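Long-range contacts in UPF0147 protein Ta0600 (Thermoplasma acidophilum DSM 1728, PDB 2QSB), which is of unknown function, a small four-helix bundle protein belonging to the uncharacterised family UPF0147: residues 13-18 and 83-88; 18-23 and 38-43. All coordinates share one frame; numbering follows the deposited sequence. Where two conformers were deposited one is given.

Contact 1: residues 13-18 and 83-88; sequences NEVMYL and SKLEAL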
loop_
_atom_site.group_PDB
_atom_site.type_symbol
_atom_site.label_atom_id
_atom_site.label_comp_id
_atom_site.label_asym_id
_atom_site.label_seq_id
_atom_site.Cartn_x
_atom_site.Cartn_y
_atom_site.Cartn_z
ATOM N N ASN A 13 3.339 1.617 -10.617
ATOM C CA ASN A 13 2.228 2.465 -11.014
ATOM C C ASN A 13 0.908 1.985 -10.435
ATOM O O ASN A 13 0.083 2.778 -9.975
ATOM C CB ASN A 13 2.074 2.493 -12.536
ATOM C CG ASN A 13 3.207 3.176 -13.233
ATOM O OD1 ASN A 13 3.956 3.957 -12.630
ATOM N ND2 ASN A 13 3.349 2.898 -14.527
ATOM N N GLU A 14 0.676 0.671 -10.496
ATOM C CA GLU A 14 -0.553 0.102 -9.962
ATOM C C GLU A 14 -0.629 0.282 -8.450
ATOM O O GLU A 14 -1.693 0.637 -7.930
ATOM C CB GLU A 14 -0.605 -1.398 -10.337
ATOM C CG GLU A 14 -0.795 -1.641 -11.831
ATOM C CD GLU A 14 -0.397 -3.027 -12.313
ATOM O OE1 GLU A 14 0.097 -3.901 -11.560
ATOM O OE2 GLU A 14 -0.573 -3.239 -13.523
ATOM N N VAL A 15 0.487 0.079 -7.747
ATOM C CA VAL A 15 0.495 0.277 -6.297
ATOM C C VAL A 15 0.134 1.721 -5.954
ATOM O O VAL A 15 -0.651 1.956 -5.036
ATOM C CB VAL A 15 1.861 -0.145 -5.705
ATOM C CG1 VAL A 15 2.033 0.371 -4.285
ATOM C CG2 VAL A 15 2.010 -1.667 -5.770
HETATM N N MSE A 16 0.712 2.689 -6.673
HETATM C CA MSE A 16 0.407 4.095 -6.364
HETATM C C MSE A 16 -1.053 4.412 -6.595
HETATM O O MSE A 16 -1.678 5.082 -5.772
HETATM C CB MSE A 16 1.315 4.999 -7.192
HETATM C CG MSE A 16 2.776 5.018 -6.735
HETATM SE SE MSE A 16 3.062 5.755 -4.929
HETATM C CE MSE A 16 2.412 7.498 -5.285
ATOM N N TYR A 17 -1.606 3.920 -7.700
ATOM C CA TYR A 17 -3.012 4.160 -8.000
ATOM C C TYR A 17 -3.903 3.499 -6.939
ATOM O O TYR A 17 -4.833 4.126 -6.411
ATOM C CB TYR A 17 -3.342 3.574 -9.382
ATOM C CG TYR A 17 -4.819 3.504 -9.635
ATOM C CD1 TYR A 17 -5.577 4.654 -9.851
ATOM C CD2 TYR A 17 -5.471 2.285 -9.587
ATOM C CE1 TYR A 17 -6.955 4.573 -10.053
ATOM C CE2 TYR A 17 -6.829 2.201 -9.790
ATOM C CZ TYR A 17 -7.556 3.336 -10.020
ATOM O OH TYR A 17 -8.923 3.231 -10.196
ATOM N N LEU A 18 -3.605 2.243 -6.592
ATOM C CA LEU A 18 -4.440 1.541 -5.630
ATOM C C LEU A 18 -4.333 2.160 -4.237
ATOM O O LEU A 18 -5.338 2.216 -3.513
ATOM C CB LEU A 18 -4.075 0.054 -5.586
ATOM C CG LEU A 18 -4.405 -0.745 -6.860
ATOM C CD1 LEU A 18 -3.798 -2.136 -6.757
ATOM C CD2 LEU A 18 -5.917 -0.834 -7.108
ATOM N N SER A 83 0.541 -7.699 -2.403
ATOM C CA SER A 83 0.958 -8.704 -3.371
ATOM C C SER A 83 1.786 -8.132 -4.521
ATOM O O SER A 83 2.704 -8.786 -5.034
ATOM C CB SER A 83 -0.266 -9.425 -3.903
ATOM O OG SER A 83 -0.894 -10.145 -2.855
ATOM N N LYS A 84 1.475 -6.904 -4.918
ATOM C CA LYS A 84 2.234 -6.219 -5.953
ATOM C C LYS A 84 3.562 -5.717 -5.403
ATOM O O LYS A 84 4.591 -5.803 -6.084
ATOM C CB LYS A 84 1.396 -5.076 -6.541
ATOM C CG LYS A 84 0.199 -5.589 -7.337
ATOM C CD LYS A 84 -0.595 -4.449 -7.929
ATOM C CE LYS A 84 -1.808 -4.877 -8.712
ATOM N NZ LYS A 84 -1.460 -5.592 -9.983
ATOM N N LEU A 85 3.561 -5.197 -4.171
ATOM C CA LEU A 85 4.826 -4.797 -3.553
ATOM C C LEU A 85 5.789 -5.964 -3.356
ATOM O O LEU A 85 6.999 -5.802 -3.517
ATOM C CB LEU A 85 4.582 -4.104 -2.217
ATOM C CG LEU A 85 4.004 -2.707 -2.343
ATOM C CD1 LEU A 85 3.475 -2.274 -0.981
ATOM C CD2 LEU A 85 5.100 -1.762 -2.888
ATOM N N GLU A 86 5.269 -7.150 -3.032
ATOM C CA GLU A 86 6.126 -8.332 -2.837
ATOM C C GLU A 86 6.645 -8.878 -4.159
ATOM O O GLU A 86 7.687 -9.543 -4.217
ATOM C CB GLU A 86 5.383 -9.411 -2.036
ATOM C CG GLU A 86 5.138 -8.953 -0.589
ATOM C CD GLU A 86 4.829 -10.066 0.387
ATOM O OE1 GLU A 86 3.994 -10.943 0.082
ATOM O OE2 GLU A 86 5.395 -10.007 1.497
ATOM N N ALA A 87 5.924 -8.602 -5.234
ATOM C CA ALA A 87 6.398 -8.947 -6.571
ATOM C C ALA A 87 7.454 -7.940 -7.061
ATOM O O ALA A 87 8.351 -8.335 -7.783
ATOM C CB ALA A 87 5.236 -9.050 -7.563
ATOM N N LEU A 88 7.346 -6.684 -6.616
ATOM C CA LEU A 88 8.257 -5.558 -6.952
ATOM C C LEU A 88 9.548 -5.619 -6.162
ATOM O O LEU A 88 10.619 -5.271 -6.692
ATOM C CB LEU A 88 7.563 -4.197 -6.666
ATOM C CG LEU A 88 8.320 -2.894 -6.802
ATOM C CD1 LEU A 88 8.756 -2.798 -8.263
ATOM C CD2 LEU A 88 7.407 -1.764 -6.397
#
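Helices 6-23 and 72-88, the first and last of this four-helix bundle, pack antiparallel here, with segment axes 9.8 Å apart at closest approach and their directions 153° apart. Val15 and Lys84 sit directly opposite each other and set the register. Val15 has CG1 anti to the backbone N (chi1 165°), a rotation that turns CG2 chiefly to the base of Lys84 and CG1 to Leu85: CG2 lies 3.5 Å from Lys84 CB, while CG1 reaches inward to Leu85 CD2 at 4.0 Å. The side chains of Val15 and Leu85 cross nearly perpendicularly, and both residues are buried. Leu85 carries the contact on into the core, where it also meets Cys54, Val57 and Leu58 of helix 50-65.

Lys84 works as both an apolar and a charged residue. Its CG is anti to the carbonyl carbon, and the chain then runs straight through chi2 and chi3 before bending at chi4. The straight part lies across the side of helix 6-23, with CD 3.9 Å from Glu14 CB. One turn further along helix 6-23, Leu18 CD1 touches Lys84 CE at 3.9 Å, so the aliphatic chain lies over residues a helical turn apart. The final bend swings the ammonium group to Glu14, whose chain is extended beyond CG and crosses the lysine roughly at a right angle. Apolar residues inside with charged ones along the margin is an arrangement often met where amphipathic helices pack in soluble bundles. The charged pair belongs to the partly exposed margin, whereas Val15 and Leu85 form the interior side. Lys84 NZ donates a 2.8 Å hydrogen bond to Glu14 OE1, arriving from above the carboxylate, 57° out of its plane.

Contact 2: residues 18-23 and 38-43; sequences LLDELS and DSKAKL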
loop_
_atom_site.group_PDB
_atom_site.type_symbol
_atom_site.label_atom_id
_atom_site.label_comp_id
_atom_site.label_asym_id
_atom_site.label_seq_id
_atom_site.Cartn_x
_atom_site.Cartn_y
_atom_site.Cartn_z
ATOM N N LEU A 18 -3.605 2.243 -6.592
ATOM C CA LEU A 18 -4.440 1.541 -5.630
ATOM C C LEU A 18 -4.333 2.160 -4.237
ATOM O O LEU A 18 -5.338 2.216 -3.513
ATOM C CB LEU A 18 -4.075 0.054 -5.586
ATOM C CG LEU A 18 -4.405 -0.745 -6.860
ATOM C CD1 LEU A 18 -3.798 -2.136 -6.757
ATOM C CD2 LEU A 18 -5.917 -0.834 -7.108
ATOM N N LEU A 19 -3.138 2.607 -3.828
ATOM C CA LEU A 19 -3.015 3.299 -2.544
ATOM C C LEU A 19 -3.750 4.603 -2.565
ATOM O O LEU A 19 -4.364 4.985 -1.562
ATOM C CB LEU A 19 -1.540 3.539 -2.217
ATOM C CG LEU A 19 -0.808 2.309 -1.690
ATOM C CD1 LEU A 19 0.675 2.608 -1.672
ATOM C CD2 LEU A 19 -1.295 1.956 -0.284
ATOM N N ASP A 20 -3.711 5.317 -3.690
ATOM C CA ASP A 20 -4.478 6.552 -3.760
ATOM C C ASP A 20 -5.970 6.294 -3.606
ATOM O O ASP A 20 -6.655 6.994 -2.827
ATOM C CB ASP A 20 -4.170 7.335 -5.020
ATOM C CG ASP A 20 -4.658 8.760 -4.886
ATOM O OD1 ASP A 20 -3.952 9.548 -4.215
ATOM O OD2 ASP A 20 -5.746 9.060 -5.404
ATOM N N GLU A 21 -6.479 5.310 -4.336
ATOM C CA GLU A 21 -7.872 4.932 -4.188
ATOM C C GLU A 21 -8.209 4.566 -2.740
ATOM O O GLU A 21 -9.228 4.992 -2.211
ATOM C CB GLU A 21 -8.181 3.759 -5.127
ATOM C CG GLU A 21 -8.198 4.138 -6.611
ATOM C CD GLU A 21 -9.318 5.097 -6.953
ATOM O OE1 GLU A 21 -10.467 4.620 -7.016
ATOM O OE2 GLU A 21 -9.068 6.306 -7.155
ATOM N N LEU A 22 -7.361 3.767 -2.104
ATOM C CA LEU A 22 -7.630 3.328 -0.737
ATOM C C LEU A 22 -7.679 4.537 0.193
ATOM O O LEU A 22 -8.512 4.596 1.118
ATOM C CB LEU A 22 -6.573 2.278 -0.312
ATOM C CG LEU A 22 -6.768 1.668 1.073
ATOM C CD1 LEU A 22 -8.109 0.942 1.132
ATOM C CD2 LEU A 22 -5.630 0.719 1.354
ATOM N N SER A 23 -6.773 5.499 -0.008
ATOM C CA SER A 23 -6.711 6.672 0.856
ATOM C C SER A 23 -7.977 7.512 0.768
ATOM O O SER A 23 -8.271 8.288 1.675
ATOM C CB SER A 23 -5.480 7.518 0.515
ATOM O OG SER A 23 -5.702 8.351 -0.628
ATOM N N ASP A 38 0.168 7.571 4.189
ATOM C CA ASP A 38 1.557 7.530 4.621
ATOM C C ASP A 38 2.365 6.596 3.736
ATOM O O ASP A 38 3.531 6.848 3.442
ATOM C CB ASP A 38 1.645 7.088 6.061
ATOM C CG ASP A 38 1.118 8.150 7.059
ATOM O OD1 ASP A 38 0.875 9.303 6.694
ATOM O OD2 ASP A 38 0.992 7.773 8.228
ATOM N N SER A 39 1.731 5.533 3.243
ATOM C CA SER A 39 2.415 4.572 2.371
ATOM C C SER A 39 2.781 5.189 1.033
ATOM O O SER A 39 3.892 5.009 0.537
ATOM C CB SER A 39 1.550 3.330 2.128
ATOM O OG SER A 39 1.360 2.584 3.313
ATOM N N LYS A 40 1.848 5.928 0.458
ATOM C CA LYS A 40 2.128 6.501 -0.832
ATOM C C LYS A 40 3.176 7.647 -0.734
ATOM O O LYS A 40 3.952 7.837 -1.675
ATOM C CB LYS A 40 0.811 6.820 -1.582
ATOM C CG LYS A 40 -0.114 7.832 -0.893
ATOM C CD LYS A 40 -1.518 7.904 -1.537
ATOM C CE LYS A 40 -1.752 9.236 -2.242
ATOM N NZ LYS A 40 -1.645 10.376 -1.345
ATOM N N ALA A 41 3.251 8.360 0.409
ATOM C CA ALA A 41 4.312 9.314 0.662
ATOM C C ALA A 41 5.652 8.612 0.825
ATOM O O ALA A 41 6.645 9.070 0.296
ATOM C CB ALA A 41 3.996 10.206 1.878
ATOM N N LYS A 42 5.680 7.485 1.530
ATOM C CA LYS A 42 6.910 6.746 1.722
ATOM C C LYS A 42 7.443 6.225 0.388
ATOM O O LYS A 42 8.646 6.312 0.122
ATOM C CB LYS A 42 6.670 5.601 2.725
ATOM C CG LYS A 42 7.889 4.754 3.015
ATOM C CD LYS A 42 9.028 5.597 3.609
ATOM C CE LYS A 42 9.934 4.788 4.457
ATOM N NZ LYS A 42 10.975 5.683 5.035
ATOM N N LEU A 43 6.558 5.666 -0.432
ATOM C CA LEU A 43 6.981 5.173 -1.746
ATOM C C LEU A 43 7.493 6.298 -2.635
ATOM O O LEU A 43 8.246 6.043 -3.570
ATOM C CB LEU A 43 5.812 4.480 -2.448
ATOM C CG LEU A 43 5.451 3.131 -1.848
ATOM C CD1 LEU A 43 4.282 2.554 -2.590
ATOM C CD2 LEU A 43 6.585 2.130 -1.912
#
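Ser39 opens the contact from helix 30-43. Its CB rests against the forked end of Leu19, 4.0 Å from both Leu19 CD1 and Leu19 CD2, while its OG turns back to hydrogen-bond Val35 O, so the hydroxyl is satisfied within its own helix. Lys40 comes next, facing Leu19 where the backbones run closest, and the two CB atoms stand 4.1 Å apart. Its CG sits between backbone N and carbonyl carbon, hemmed in by both (chi1 61°), and bends at chi3 and chi4 fold the chain over Asp20. In this conformer CE, rather than NZ, makes the close approach, 3.0 Å from Asp20 OD1; the salt bridge from Lys40 NZ to Asp20 OD1 is long, at 3.8 Å. Asp20 reaches across with CG anti to its backbone N (chi1 -164°). Beside it, Ser23 OG donates a 2.8 Å hydrogen bond to Asp20 O, in the carbonyl plane and on a lone pair. One turn beyond Ser39, Leu43 closes the row on the buried side: its CD1 meets Leu19 CD1 at 3.7 Å, the two side chains nearly perpendicular. Segment axes 151° apart in direction make this an antiparallel helical hairpin, the first half of a four-helix bundle.

How the contacts relate
Helix 6-23 serves both contacts, turning one flank to helix 72-88 in contact 1 and another to helix 30-43 in contact 2; the centres of the two contacts lie about 10 Å apart. Contact 2 joins helices consecutive in the chain, whereas contact 1 brings the first helix against the last and so closes the bundle. Their apolar sides merge: Val15 CG1 lies 3.6 Å from Leu43 CD1, and Leu85 CD2 is 4.3 Å from Leu43 CD2, so Leu43 touches both partners of contact 1's inner pair. Met16, a selenomethionine, adds a further link, its SE 3.9 Å from Leu43 CB. The example shows how separate helix pairs can share one core.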